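Side-chain contacts in polyisoprenyl-teichoic acid--peptidoglycan teichoic acid transferase TagV (Bacillus subtilis, PDB 6UF3), which belongs to the LytR-CpsA-Psr family of bacterial envelope proteins, with an alpha/beta fold whose helices pack around a mixed beta sheet: residues A[30-35]-A[39-44]; A[52-57]-A[73-78]; A[94-99]-A[142-147]; A[104-109]-A[172-177]; A[228-231]-A[236-239]. All blocks are in the same frame, centred on the assembly; numbering follows the deposited sequence.

How the interactions relate
From the N terminus, interaction 1 closes first: a short loop, residues 35-38, joins strands 25-34 and 39-44 into a hairpin of the main mixed sheet. Interaction 2 follows in series, closing a loop of 15 residues by laying the turn at 52-57 on helix 72-84. Interactions 3 and 4 cross, because both start from helix 96-105 while their second segments lie on the successive helices 140-148 and 158-177. Interaction 5 closes last, as a separate two-stranded hairpin whose centre is about 28 Å from that of interaction 1. Interactions 1 and 4 touch directly, Met-42 CE packing 3.8 Å from Ile-172 CD1, which ties the main sheet to helix 158-177.

Interaction 1: A[30-35]-A[39-44]; sequences VVTLDP and TMKMLS
Val-31 and Met-42 form a non-hydrogen-bonded pair in the antiparallel hairpin of strands 25-34 and 39-44, and six backbone hydrogen bonds join the neighbouring residues. The close-packed side carries Val-31, Leu-33, Met-40 and Met-42. Val-31 splits its branches between two thioethers: CG2 is 4.0 Å from Met-42 CE, and CG1 is 4.1 Å from Met-40 SD. Met-42 is bent at its last torsion (chi3 -61°), whereas Met-40 stays extended and runs alongside Leu-33, with its CG 4.2 Å from Leu-33 CG. Helix 158-177 packs on Met-42 through Leu-168.

Toward the turn, the other side is polar and looser; it becomes apolar again at Val-30 and Leu-43. Thr-32 OG1 comes to 3.3 Å from Lys-41 CB, but its hydrogen-bond partner is His-256 ND1. Lys-41 NZ forms a salt bridge with Asp-220 OD2. Thr-39 OG1 bonds to His-256 NE2 and lies 2.7 Å from a water oxygen; this water donates to Asp-34 OD2 at 2.9 Å, and Asn-37 ND2 bonds to the same oxygen. Near the turn, then, dispersion on one face opposes two threonine hydroxyls bridged by the His-256 imidazole, one joined by water to the Asp-34 carboxylate.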
# COMPACT_ATOMS: atom_id res chain seq x y z
N VAL A 30 -2.04 3.73 2.19
CA VAL A 30 -3.02 3.87 3.26
C VAL A 30 -4.41 3.85 2.64
O VAL A 30 -4.66 4.54 1.65
CB VAL A 30 -2.80 5.18 4.04
CG1 VAL A 30 -3.95 5.44 4.99
CG2 VAL A 30 -1.48 5.07 4.81
N VAL A 31 -5.30 3.04 3.21
CA VAL A 31 -6.71 3.03 2.83
C VAL A 31 -7.52 3.39 4.07
O VAL A 31 -7.27 2.84 5.15
CB VAL A 31 -7.14 1.66 2.28
CG1 VAL A 31 -8.66 1.63 2.02
CG2 VAL A 31 -6.38 1.34 1.01
N THR A 32 -8.46 4.33 3.94
CA THR A 32 -9.39 4.62 5.02
C THR A 32 -10.78 4.13 4.60
O THR A 32 -11.14 4.18 3.43
CB THR A 32 -9.41 6.11 5.39
OG1 THR A 32 -9.69 6.91 4.23
CG2 THR A 32 -8.05 6.55 5.94
N LEU A 33 -11.53 3.61 5.57
CA LEU A 33 -12.81 2.96 5.29
C LEU A 33 -13.87 3.52 6.22
O LEU A 33 -13.64 3.70 7.43
CB LEU A 33 -12.70 1.43 5.46
CG LEU A 33 -11.71 0.66 4.57
CD1 LEU A 33 -10.33 0.54 5.23
CD2 LEU A 33 -12.24 -0.72 4.25
N ASP A 34 -15.04 3.82 5.65
CA ASP A 34 -16.22 4.21 6.42
C ASP A 34 -17.26 3.14 6.11
O ASP A 34 -18.02 3.27 5.13
CB ASP A 34 -16.68 5.61 6.05
CG ASP A 34 -17.83 6.10 6.91
OD1 ASP A 34 -18.30 5.34 7.79
OD2 ASP A 34 -18.29 7.24 6.69
N PRO A 35 -17.30 2.05 6.89
CA PRO A 35 -18.18 0.93 6.54
C PRO A 35 -19.66 1.25 6.66
O PRO A 35 -20.47 0.70 5.90
CB PRO A 35 -17.78 -0.17 7.53
CG PRO A 35 -16.36 0.15 7.90
CD PRO A 35 -16.31 1.67 7.92
N THR A 39 -17.82 3.49 2.06
CA THR A 39 -16.90 4.33 1.30
C THR A 39 -15.45 4.01 1.66
O THR A 39 -15.17 3.44 2.72
CB THR A 39 -17.16 5.83 1.52
OG1 THR A 39 -17.06 6.14 2.91
CG2 THR A 39 -18.57 6.20 1.02
N MET A 40 -14.55 4.39 0.75
CA MET A 40 -13.11 4.20 0.89
C MET A 40 -12.34 5.38 0.31
O MET A 40 -12.74 5.99 -0.68
CB MET A 40 -12.59 2.96 0.15
CG MET A 40 -13.00 1.62 0.70
SD MET A 40 -11.95 0.34 -0.06
CE MET A 40 -13.06 -1.07 0.08
N LYS A 41 -11.17 5.65 0.91
CA LYS A 41 -10.20 6.58 0.34
C LYS A 41 -8.85 5.88 0.32
O LYS A 41 -8.61 4.95 1.10
CB LYS A 41 -10.12 7.89 1.13
CG LYS A 41 -11.47 8.57 1.24
CD LYS A 41 -11.36 10.04 1.65
CE LYS A 41 -12.73 10.63 1.87
NZ LYS A 41 -13.54 10.72 0.62
N MET A 42 -7.97 6.31 -0.60
CA MET A 42 -6.68 5.65 -0.79
C MET A 42 -5.60 6.68 -1.07
O MET A 42 -5.84 7.65 -1.80
CB MET A 42 -6.73 4.62 -1.94
CG MET A 42 -5.40 3.87 -2.14
SD MET A 42 -5.37 2.68 -3.49
CE MET A 42 -6.66 1.55 -2.97
N LEU A 43 -4.41 6.45 -0.51
CA LEU A 43 -3.28 7.36 -0.66
C LEU A 43 -1.99 6.55 -0.67
O LEU A 43 -1.74 5.82 0.29
CB LEU A 43 -3.29 8.37 0.49
CG LEU A 43 -2.12 9.30 0.76
CD1 LEU A 43 -2.13 10.46 -0.23
CD2 LEU A 43 -2.22 9.79 2.18
N SER A 44 -1.18 6.65 -1.72
CA SER A 44 0.17 6.08 -1.62
C SER A 44 1.14 7.15 -1.14
O SER A 44 0.93 8.34 -1.36
CB SER A 44 0.65 5.49 -2.95
OG SER A 44 0.70 6.45 -3.99
O HOH W 1 -18.12 8.32 4.05

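Interaction 2: A[52-57]-A[73-78]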
# COMPACT_ATOMS: atom_id res chain seq x y z
N GLN A 52 10.11 13.30 9.27
CA GLN A 52 10.71 13.00 10.56
C GLN A 52 10.26 11.61 11.00
O GLN A 52 9.07 11.31 11.04
CB GLN A 52 10.32 14.04 11.61
CG GLN A 52 11.14 13.94 12.90
CD GLN A 52 12.53 14.54 12.76
OE1 GLN A 52 12.73 15.56 12.09
NE2 GLN A 52 13.51 13.90 13.40
N LEU A 53 11.23 10.75 11.34
CA LEU A 53 10.86 9.42 11.82
C LEU A 53 10.20 9.54 13.19
O LEU A 53 10.60 10.37 14.01
CB LEU A 53 12.10 8.53 11.94
CG LEU A 53 12.80 8.23 10.61
CD1 LEU A 53 13.95 7.25 10.80
CD2 LEU A 53 11.79 7.71 9.60
N ALA A 54 9.19 8.71 13.43
CA ALA A 54 8.51 8.76 14.72
C ALA A 54 9.50 8.55 15.85
O ALA A 54 10.34 7.64 15.79
CB ALA A 54 7.41 7.70 14.77
N GLY A 55 9.42 9.39 16.88
CA GLY A 55 10.27 9.27 18.03
C GLY A 55 11.65 9.88 17.88
O GLY A 55 12.44 9.83 18.84
N ASP A 56 11.98 10.43 16.71
CA ASP A 56 13.29 11.02 16.47
C ASP A 56 13.20 12.53 16.67
O ASP A 56 13.12 13.31 15.72
CB ASP A 56 13.80 10.66 15.08
CG ASP A 56 15.22 11.12 14.84
OD1 ASP A 56 15.90 11.45 15.83
OD2 ASP A 56 15.65 11.13 13.66
N THR A 57 13.23 12.94 17.93
CA THR A 57 13.03 14.35 18.26
C THR A 57 14.27 15.18 17.98
O THR A 57 14.15 16.35 17.59
CB THR A 57 12.61 14.49 19.72
OG1 THR A 57 13.62 13.93 20.56
CG2 THR A 57 11.29 13.77 19.97
N LYS A 73 7.99 -2.68 11.45
CA LYS A 73 6.63 -2.26 11.12
C LYS A 73 6.08 -1.27 12.14
O LYS A 73 5.31 -0.38 11.76
CB LYS A 73 5.70 -3.47 11.00
CG LYS A 73 5.40 -4.18 12.31
CD LYS A 73 4.28 -5.20 12.16
CE LYS A 73 4.12 -6.01 13.42
NZ LYS A 73 5.42 -6.60 13.89
N ASP A 74 6.45 -1.41 13.42
CA ASP A 74 5.98 -0.46 14.42
C ASP A 74 6.48 0.95 14.12
O ASP A 74 5.73 1.93 14.24
CB ASP A 74 6.45 -0.88 15.82
CG ASP A 74 5.79 -2.16 16.32
OD1 ASP A 74 4.84 -2.66 15.68
OD2 ASP A 74 6.22 -2.65 17.38
N GLU A 75 7.75 1.07 13.72
CA GLU A 75 8.28 2.39 13.39
C GLU A 75 7.64 2.94 12.12
O GLU A 75 7.31 4.13 12.06
CB GLU A 75 9.81 2.32 13.27
CG GLU A 75 10.50 3.63 12.96
CD GLU A 75 10.36 4.67 14.06
OE1 GLU A 75 10.11 4.32 15.22
OE2 GLU A 75 10.50 5.87 13.75
N THR A 76 7.40 2.09 11.12
CA THR A 76 6.74 2.57 9.91
C THR A 76 5.32 3.04 10.21
O THR A 76 4.90 4.12 9.76
CB THR A 76 6.70 1.48 8.84
OG1 THR A 76 8.04 1.16 8.46
CG2 THR A 76 5.98 1.98 7.61
N VAL A 77 4.56 2.24 10.97
CA VAL A 77 3.19 2.61 11.32
C VAL A 77 3.16 3.95 12.04
O VAL A 77 2.38 4.84 11.71
CB VAL A 77 2.52 1.51 12.17
CG1 VAL A 77 1.23 2.05 12.78
CG2 VAL A 77 2.23 0.27 11.30
N GLU A 78 4.03 4.12 13.04
CA GLU A 78 4.00 5.36 13.80
C GLU A 78 4.48 6.54 12.97
O GLU A 78 3.97 7.66 13.13
CB GLU A 78 4.87 5.21 15.06
CG GLU A 78 4.37 6.04 16.21
CD GLU A 78 5.36 6.08 17.38
OE1 GLU A 78 6.42 5.42 17.29
OE2 GLU A 78 5.06 6.76 18.38
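Ala-54 meets helix 72-84 with both its methyl and its backbone. Its CB is packed against Glu-78, 3.6 Å from Glu-78 CB and 3.5 Å from Glu-78 OE1; because that chain is extended beyond CG, it runs past the methyl all the way from CB to OE1. Glu-75 approaches the backbone instead: OE2 is 2.7 Å from Ala-54 O and 3.6 Å from Leu-53 CB. In Glu-75, CG lies anti to the backbone N, and a bend at chi2 (65°) then turns the carboxylate to the loop.

In the next shell, Thr-79, one helical turn after Glu-75, ties the two parts together. Its hydroxyl is hydrogen-bonded to Ala-54 N and to Glu-75 O, and Leu-53 packs on its side chain. Ala-54 also rests on Asn-82, a turn beyond Glu-78. Within the loop, Asp-56 N bonds to Leu-53 O at 3.0 Å, which holds Ala-54 at a corner pointing toward the helix. Gly-55 follows with a positive phi of 82°. This is the arrangement of a type II beta turn, glycine in its third position, in the loop between strands 50-51 and 62-63 and laid against the flank of helix 72-84.

Interaction 3: A[94-99]-A[142-147]; sequences VDFDGF and EALAYA
Phe-96 and Leu-144 bring their CA atoms to 7.1 Å where the first turn of helix 96-105 passes helix 140-148. Leu-144 works as a wedge between two phenyl rings. Its CD1 stands over one face of Phe-96 as a CH-pi contact, 4.2 Å from the ring centroid and 28° off the normal, while its CD2 is 3.9 Å from Phe-96 CB. The same CD1 also lies 3.9 Å from Phe-99 CD2.

The two rings are turned differently. Phe-96 receives the leucine over its face, but Phe-99 presents its edge: CE2 is 3.6 Å from Leu-144 N and 3.9 Å from Ala-143 CB. Phe-99 CB already points to the partner helix, and with CG anti to the backbone N (chi1 172°) the ring edge reaches the Ala-143 to Leu-144 peptide, which lies near the ring plane. Asp-95 fixes the start of their helix as its N-cap, OD1 accepting from Gly-98 N at 2.9 Å.

Around the pair, Val-94 bonds through its backbone to Met-11 and Ile-13 of strand 6-13, helix 158-177 offers Ile-167 to both Phe-99 and Ala-147, and strands 117-119 and 129-131 pack on Ala-145 of helix 140-148.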
# COMPACT_ATOMS: atom_id res chain seq x y z
N VAL A 94 3.70 -7.37 3.36
CA VAL A 94 3.98 -8.48 2.46
C VAL A 94 5.37 -8.31 1.86
O VAL A 94 5.76 -7.20 1.48
CB VAL A 94 2.88 -8.60 1.38
CG1 VAL A 94 2.99 -7.52 0.29
CG2 VAL A 94 2.86 -9.97 0.82
N ASP A 95 6.15 -9.40 1.84
CA ASP A 95 7.43 -9.40 1.15
C ASP A 95 7.19 -9.98 -0.25
O ASP A 95 6.04 -10.20 -0.65
CB ASP A 95 8.54 -10.09 1.97
CG ASP A 95 8.40 -11.60 2.04
OD1 ASP A 95 7.33 -12.14 1.67
OD2 ASP A 95 9.38 -12.24 2.49
N PHE A 96 8.27 -10.15 -1.03
CA PHE A 96 8.11 -10.55 -2.43
C PHE A 96 7.46 -11.92 -2.53
O PHE A 96 6.54 -12.13 -3.33
CB PHE A 96 9.46 -10.57 -3.15
CG PHE A 96 10.03 -9.21 -3.44
CD1 PHE A 96 9.33 -8.06 -3.11
CD2 PHE A 96 11.28 -9.09 -4.03
CE1 PHE A 96 9.87 -6.81 -3.38
CE2 PHE A 96 11.82 -7.85 -4.29
CZ PHE A 96 11.11 -6.71 -3.97
N ASP A 97 7.94 -12.88 -1.73
CA ASP A 97 7.39 -14.24 -1.80
C ASP A 97 5.94 -14.26 -1.35
O ASP A 97 5.09 -14.90 -1.98
CB ASP A 97 8.23 -15.19 -0.94
CG ASP A 97 7.78 -16.63 -1.06
OD1 ASP A 97 7.07 -17.11 -0.15
OD2 ASP A 97 8.13 -17.27 -2.08
N GLY A 98 5.64 -13.56 -0.25
CA GLY A 98 4.27 -13.51 0.22
C GLY A 98 3.35 -12.86 -0.79
O GLY A 98 2.20 -13.28 -0.97
N PHE A 99 3.84 -11.82 -1.47
CA PHE A 99 3.02 -11.13 -2.45
C PHE A 99 2.67 -12.04 -3.61
O PHE A 99 1.51 -12.10 -4.06
CB PHE A 99 3.75 -9.88 -2.95
CG PHE A 99 3.06 -9.20 -4.10
CD1 PHE A 99 1.97 -8.36 -3.88
CD2 PHE A 99 3.49 -9.40 -5.41
CE1 PHE A 99 1.32 -7.75 -4.94
CE2 PHE A 99 2.85 -8.79 -6.47
CZ PHE A 99 1.77 -7.96 -6.23
N GLU A 142 4.52 -12.55 -12.51
CA GLU A 142 4.31 -11.43 -13.41
C GLU A 142 3.86 -10.18 -12.66
O GLU A 142 4.29 -9.07 -12.98
CB GLU A 142 3.29 -11.82 -14.48
CG GLU A 142 3.78 -12.95 -15.39
CD GLU A 142 2.67 -13.57 -16.21
OE1 GLU A 142 2.99 -14.20 -17.24
OE2 GLU A 142 1.49 -13.44 -15.84
N ALA A 143 2.99 -10.35 -11.66
CA ALA A 143 2.49 -9.19 -10.92
C ALA A 143 3.61 -8.54 -10.11
O ALA A 143 3.66 -7.31 -9.99
CB ALA A 143 1.33 -9.60 -10.01
N LEU A 144 4.52 -9.36 -9.57
CA LEU A 144 5.69 -8.81 -8.87
C LEU A 144 6.57 -8.03 -9.81
O LEU A 144 7.00 -6.90 -9.50
CB LEU A 144 6.48 -9.94 -8.21
CG LEU A 144 7.71 -9.48 -7.42
CD1 LEU A 144 7.25 -8.59 -6.27
CD2 LEU A 144 8.55 -10.64 -6.91
N ALA A 145 6.88 -8.60 -10.99
CA ALA A 145 7.70 -7.88 -11.95
C ALA A 145 7.03 -6.58 -12.39
O ALA A 145 7.70 -5.56 -12.58
CB ALA A 145 8.01 -8.76 -13.16
N TYR A 146 5.70 -6.61 -12.55
CA TYR A 146 4.94 -5.41 -12.88
C TYR A 146 5.10 -4.35 -11.79
O TYR A 146 5.30 -3.17 -12.10
CB TYR A 146 3.47 -5.79 -13.05
CG TYR A 146 2.58 -4.71 -13.61
CD1 TYR A 146 2.64 -4.36 -14.95
CD2 TYR A 146 1.67 -4.04 -12.79
CE1 TYR A 146 1.81 -3.38 -15.47
CE2 TYR A 146 0.84 -3.05 -13.30
CZ TYR A 146 0.92 -2.73 -14.64
OH TYR A 146 0.11 -1.75 -15.17
N ALA A 147 5.03 -4.76 -10.52
CA ALA A 147 5.13 -3.82 -9.42
C ALA A 147 6.54 -3.26 -9.28
O ALA A 147 6.71 -2.12 -8.83
CB ALA A 147 4.73 -4.48 -8.10

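Interaction 4: A[104-109]-A[172-177]; sequences NEVGGI and IDRMSS
Val-106 and Gly-108, in the Schellman motif that ends helix 96-105, turn their carbonyl groups toward Arg-174 of helix 158-177. Gly-107 leaves the helix with a positive phi of 81°, its N bonded back to Asn-104 O at 3.0 Å, and the turn leads directly into strand 109-113.

Arg-174 reaches the turn with CG anti to its backbone N, then bending at chi2 (77°) and chi3 (65°), which brings the guanidinium edge-on to Gly-108 O. NH1 donates to this oxygen at 2.5 Å, a weak bond because the N-H is poorly directed. NH2 is modelled too close to Val-106 O for that approach to be trusted, so the detailed placement of this end, including its edge-on approach to Val-106 O, is doubtful. Ile-109 CD1 lies over one face of the guanidinium, 4.3 Å from NH1. A cation beside the carbonyls at a helix C-terminus is probably favoured by the helix dipole.

His-137 bonds to the Gly-107 carbonyl, Ile-109 pairs through its backbone with Leu-138, and Ile-109 also packs on Ala-170 and Leu-171 of the arginine's helix. In that helix, Ile-172 O accepts two bonds from Ser-176: OG at 2.9 Å and N at 2.8 Å, arriving from opposite faces of the carbonyl plane.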
# COMPACT_ATOMS: atom_id res chain seq x y z
N ASN A 104 -1.19 -15.57 -6.49
CA ASN A 104 -1.45 -16.89 -7.04
C ASN A 104 -2.66 -17.54 -6.38
O ASN A 104 -3.41 -18.27 -7.06
CB ASN A 104 -0.21 -17.77 -6.89
CG ASN A 104 0.83 -17.47 -7.95
OD1 ASN A 104 0.50 -17.05 -9.06
ND2 ASN A 104 2.10 -17.69 -7.61
N GLU A 105 -2.90 -17.25 -5.10
CA GLU A 105 -4.03 -17.88 -4.41
C GLU A 105 -5.37 -17.35 -4.90
O GLU A 105 -6.36 -18.08 -4.89
CB GLU A 105 -3.91 -17.67 -2.89
CG GLU A 105 -2.81 -18.49 -2.21
CD GLU A 105 -3.14 -19.98 -2.13
OE1 GLU A 105 -4.22 -20.40 -2.60
OE2 GLU A 105 -2.30 -20.73 -1.59
N VAL A 106 -5.43 -16.08 -5.33
CA VAL A 106 -6.65 -15.57 -5.94
C VAL A 106 -6.72 -15.86 -7.43
O VAL A 106 -7.67 -15.43 -8.09
CB VAL A 106 -6.82 -14.06 -5.68
CG1 VAL A 106 -6.77 -13.76 -4.18
CG2 VAL A 106 -5.77 -13.25 -6.42
N GLY A 107 -5.75 -16.59 -7.98
CA GLY A 107 -5.81 -16.97 -9.38
C GLY A 107 -5.36 -15.91 -10.36
O GLY A 107 -5.84 -15.89 -11.50
N GLY A 108 -4.44 -15.03 -9.96
CA GLY A 108 -3.98 -13.96 -10.82
C GLY A 108 -4.83 -12.71 -10.67
O GLY A 108 -5.88 -12.69 -10.03
N ILE A 109 -4.37 -11.64 -11.32
CA ILE A 109 -4.98 -10.33 -11.17
C ILE A 109 -5.06 -9.63 -12.52
O ILE A 109 -4.19 -9.78 -13.38
CB ILE A 109 -4.19 -9.49 -10.13
CG1 ILE A 109 -5.12 -8.57 -9.36
CG2 ILE A 109 -2.99 -8.77 -10.75
CD1 ILE A 109 -6.20 -9.29 -8.61
N ILE A 172 -9.07 -5.29 -4.57
CA ILE A 172 -10.33 -4.81 -4.01
C ILE A 172 -11.50 -5.19 -4.91
O ILE A 172 -12.56 -5.61 -4.43
CB ILE A 172 -10.26 -3.29 -3.79
CG1 ILE A 172 -9.28 -2.96 -2.66
CG2 ILE A 172 -11.65 -2.73 -3.48
CD1 ILE A 172 -8.92 -1.49 -2.55
N ASP A 173 -11.33 -5.03 -6.22
CA ASP A 173 -12.41 -5.36 -7.15
C ASP A 173 -12.71 -6.85 -7.12
O ASP A 173 -13.88 -7.26 -7.15
CB ASP A 173 -12.05 -4.91 -8.56
CG ASP A 173 -12.14 -3.41 -8.72
OD1 ASP A 173 -12.91 -2.82 -7.94
OD2 ASP A 173 -11.46 -2.83 -9.59
N ARG A 174 -11.66 -7.67 -7.05
CA ARG A 174 -11.87 -9.12 -6.98
C ARG A 174 -12.65 -9.49 -5.73
O ARG A 174 -13.64 -10.23 -5.80
CB ARG A 174 -10.54 -9.85 -7.03
CG ARG A 174 -10.71 -11.31 -6.71
CD ARG A 174 -11.27 -12.02 -7.93
NE ARG A 174 -10.31 -11.97 -9.01
CZ ARG A 174 -9.23 -12.75 -9.07
NH1 ARG A 174 -8.38 -12.65 -10.08
NH2 ARG A 174 -9.02 -13.65 -8.11
N MET A 175 -12.23 -8.99 -4.57
CA MET A 175 -12.96 -9.32 -3.35
C MET A 175 -14.37 -8.75 -3.38
O MET A 175 -15.31 -9.42 -2.94
CB MET A 175 -12.19 -8.83 -2.11
CG MET A 175 -12.56 -7.43 -1.62
SD MET A 175 -12.03 -7.06 0.07
CE MET A 175 -13.22 -5.80 0.52
N SER A 176 -14.56 -7.55 -3.94
CA SER A 176 -15.89 -6.95 -3.92
C SER A 176 -16.85 -7.67 -4.83
O SER A 176 -18.06 -7.68 -4.56
CB SER A 176 -15.81 -5.47 -4.32
OG SER A 176 -15.06 -4.73 -3.38
N SER A 177 -16.36 -8.28 -5.90
CA SER A 177 -17.24 -8.92 -6.86
C SER A 177 -17.52 -10.38 -6.52
O SER A 177 -18.44 -10.97 -7.11
CB SER A 177 -16.67 -8.82 -8.27
OG SER A 177 -15.43 -9.49 -8.37

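Interaction 5: A[228-231]-A[236-239]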
# COMPACT_ATOMS: atom_id res chain seq x y z
N ASP A 228 10.62 17.36 -6.29
CA ASP A 228 11.92 16.71 -6.26
C ASP A 228 12.92 17.62 -5.57
O ASP A 228 12.93 18.83 -5.78
CB ASP A 228 12.38 16.37 -7.68
CG ASP A 228 11.53 15.29 -8.34
OD1 ASP A 228 10.76 14.61 -7.64
OD2 ASP A 228 11.65 15.12 -9.57
N LEU A 229 13.76 17.04 -4.71
CA LEU A 229 14.70 17.82 -3.93
C LEU A 229 16.01 17.05 -3.87
O LEU A 229 16.00 15.85 -3.60
CB LEU A 229 14.16 18.07 -2.51
CG LEU A 229 15.12 18.71 -1.51
CD1 LEU A 229 15.44 20.14 -1.92
CD2 LEU A 229 14.55 18.67 -0.11
N TYR A 230 17.12 17.71 -4.15
CA TYR A 230 18.41 17.03 -4.17
C TYR A 230 19.29 17.67 -3.11
O TYR A 230 19.70 18.83 -3.25
CB TYR A 230 19.05 17.12 -5.56
CG TYR A 230 18.25 16.40 -6.61
CD1 TYR A 230 17.22 17.04 -7.29
CD2 TYR A 230 18.49 15.06 -6.90
CE1 TYR A 230 16.48 16.38 -8.25
CE2 TYR A 230 17.74 14.39 -7.86
CZ TYR A 230 16.74 15.06 -8.53
OH TYR A 230 15.99 14.41 -9.48
N LEU A 231 19.58 16.92 -2.05
CA LEU A 231 20.30 17.45 -0.89
C LEU A 231 21.74 16.96 -0.89
O LEU A 231 22.01 15.80 -1.24
CB LEU A 231 19.61 17.07 0.42
CG LEU A 231 18.24 17.73 0.62
CD1 LEU A 231 17.66 17.40 1.99
CD2 LEU A 231 18.39 19.25 0.46
N THR A 236 21.51 13.67 -3.18
CA THR A 236 20.60 12.67 -2.64
C THR A 236 19.16 13.07 -2.96
O THR A 236 18.74 14.18 -2.63
CB THR A 236 20.78 12.53 -1.13
OG1 THR A 236 22.17 12.38 -0.83
CG2 THR A 236 20.00 11.34 -0.60
N TYR A 237 18.41 12.17 -3.59
CA TYR A 237 17.05 12.51 -4.01
C TYR A 237 16.07 12.33 -2.86
O TYR A 237 16.03 11.27 -2.22
CB TYR A 237 16.60 11.65 -5.19
CG TYR A 237 15.13 11.86 -5.51
CD1 TYR A 237 14.72 12.95 -6.26
CD2 TYR A 237 14.16 10.98 -5.03
CE1 TYR A 237 13.40 13.16 -6.54
CE2 TYR A 237 12.81 11.20 -5.30
CZ TYR A 237 12.44 12.30 -6.06
OH TYR A 237 11.11 12.53 -6.35
N TYR A 238 15.25 13.35 -2.63
CA TYR A 238 14.11 13.29 -1.73
C TYR A 238 12.86 13.79 -2.45
O TYR A 238 12.94 14.60 -3.37
CB TYR A 238 14.32 14.15 -0.50
CG TYR A 238 15.41 13.67 0.42
CD1 TYR A 238 16.72 14.06 0.23
CD2 TYR A 238 15.11 12.82 1.48
CE1 TYR A 238 17.72 13.62 1.07
CE2 TYR A 238 16.10 12.38 2.33
CZ TYR A 238 17.40 12.77 2.12
OH TYR A 238 18.38 12.33 2.97
N PHE A 239 11.71 13.32 -1.99
CA PHE A 239 10.43 13.90 -2.38
C PHE A 239 9.94 14.77 -1.24
O PHE A 239 9.59 14.26 -0.17
CB PHE A 239 9.41 12.82 -2.72
CG PHE A 239 8.12 13.37 -3.27
CD1 PHE A 239 8.10 14.05 -4.47
CD2 PHE A 239 6.93 13.18 -2.59
CE1 PHE A 239 6.92 14.56 -4.98
CE2 PHE A 239 5.73 13.68 -3.11
CZ PHE A 239 5.73 14.36 -4.30
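Leu-231 O takes two donors from Thr-236: the backbone N at 2.9 Å and, weakly, the hydroxyl OG1 at 3.4 Å. This pair of bonds, one of them weak, lies at the turn end of an antiparallel hairpin whose short strand axes make an angle of 145°, so the hairpin is twisted. Thr-236 O accepts in return from Leu-231 N, and Leu-229 pairs with Tyr-238 through two further backbone bonds.

One face carries Asp-228, Tyr-230, Tyr-237 and Phe-239. Here Tyr-237 OH donates to Asp-228 OD1 at 2.5 Å, a very short bond. The carboxylate carbon lies at the edge of the Tyr-237 ring, in its plane, yet the carboxylate itself is turned 73° against that ring. The Tyr-237 ring also directs an edge at the face of Tyr-230 in an offset edge-to-face pair, with centroids 5.5 Å apart; CD1 of Tyr-237 is 3.7 Å from Tyr-230 CZ. Tyr-237 has its ring anti to the backbone N (chi1 172°), which places it between the tyrosine and the aspartate of the other strand.

On the opposite face, Leu-231 crosses Tyr-238 at about a right angle, CD1 being 3.9 Å from Tyr-238 CE1. That face looks toward strand 50-51, where Arg-50 touches Leu-229, Leu-231 and Tyr-238, while Phe-239 makes backbone hydrogen bonds to Asp-48 and Arg-50 and packs on Pro-46.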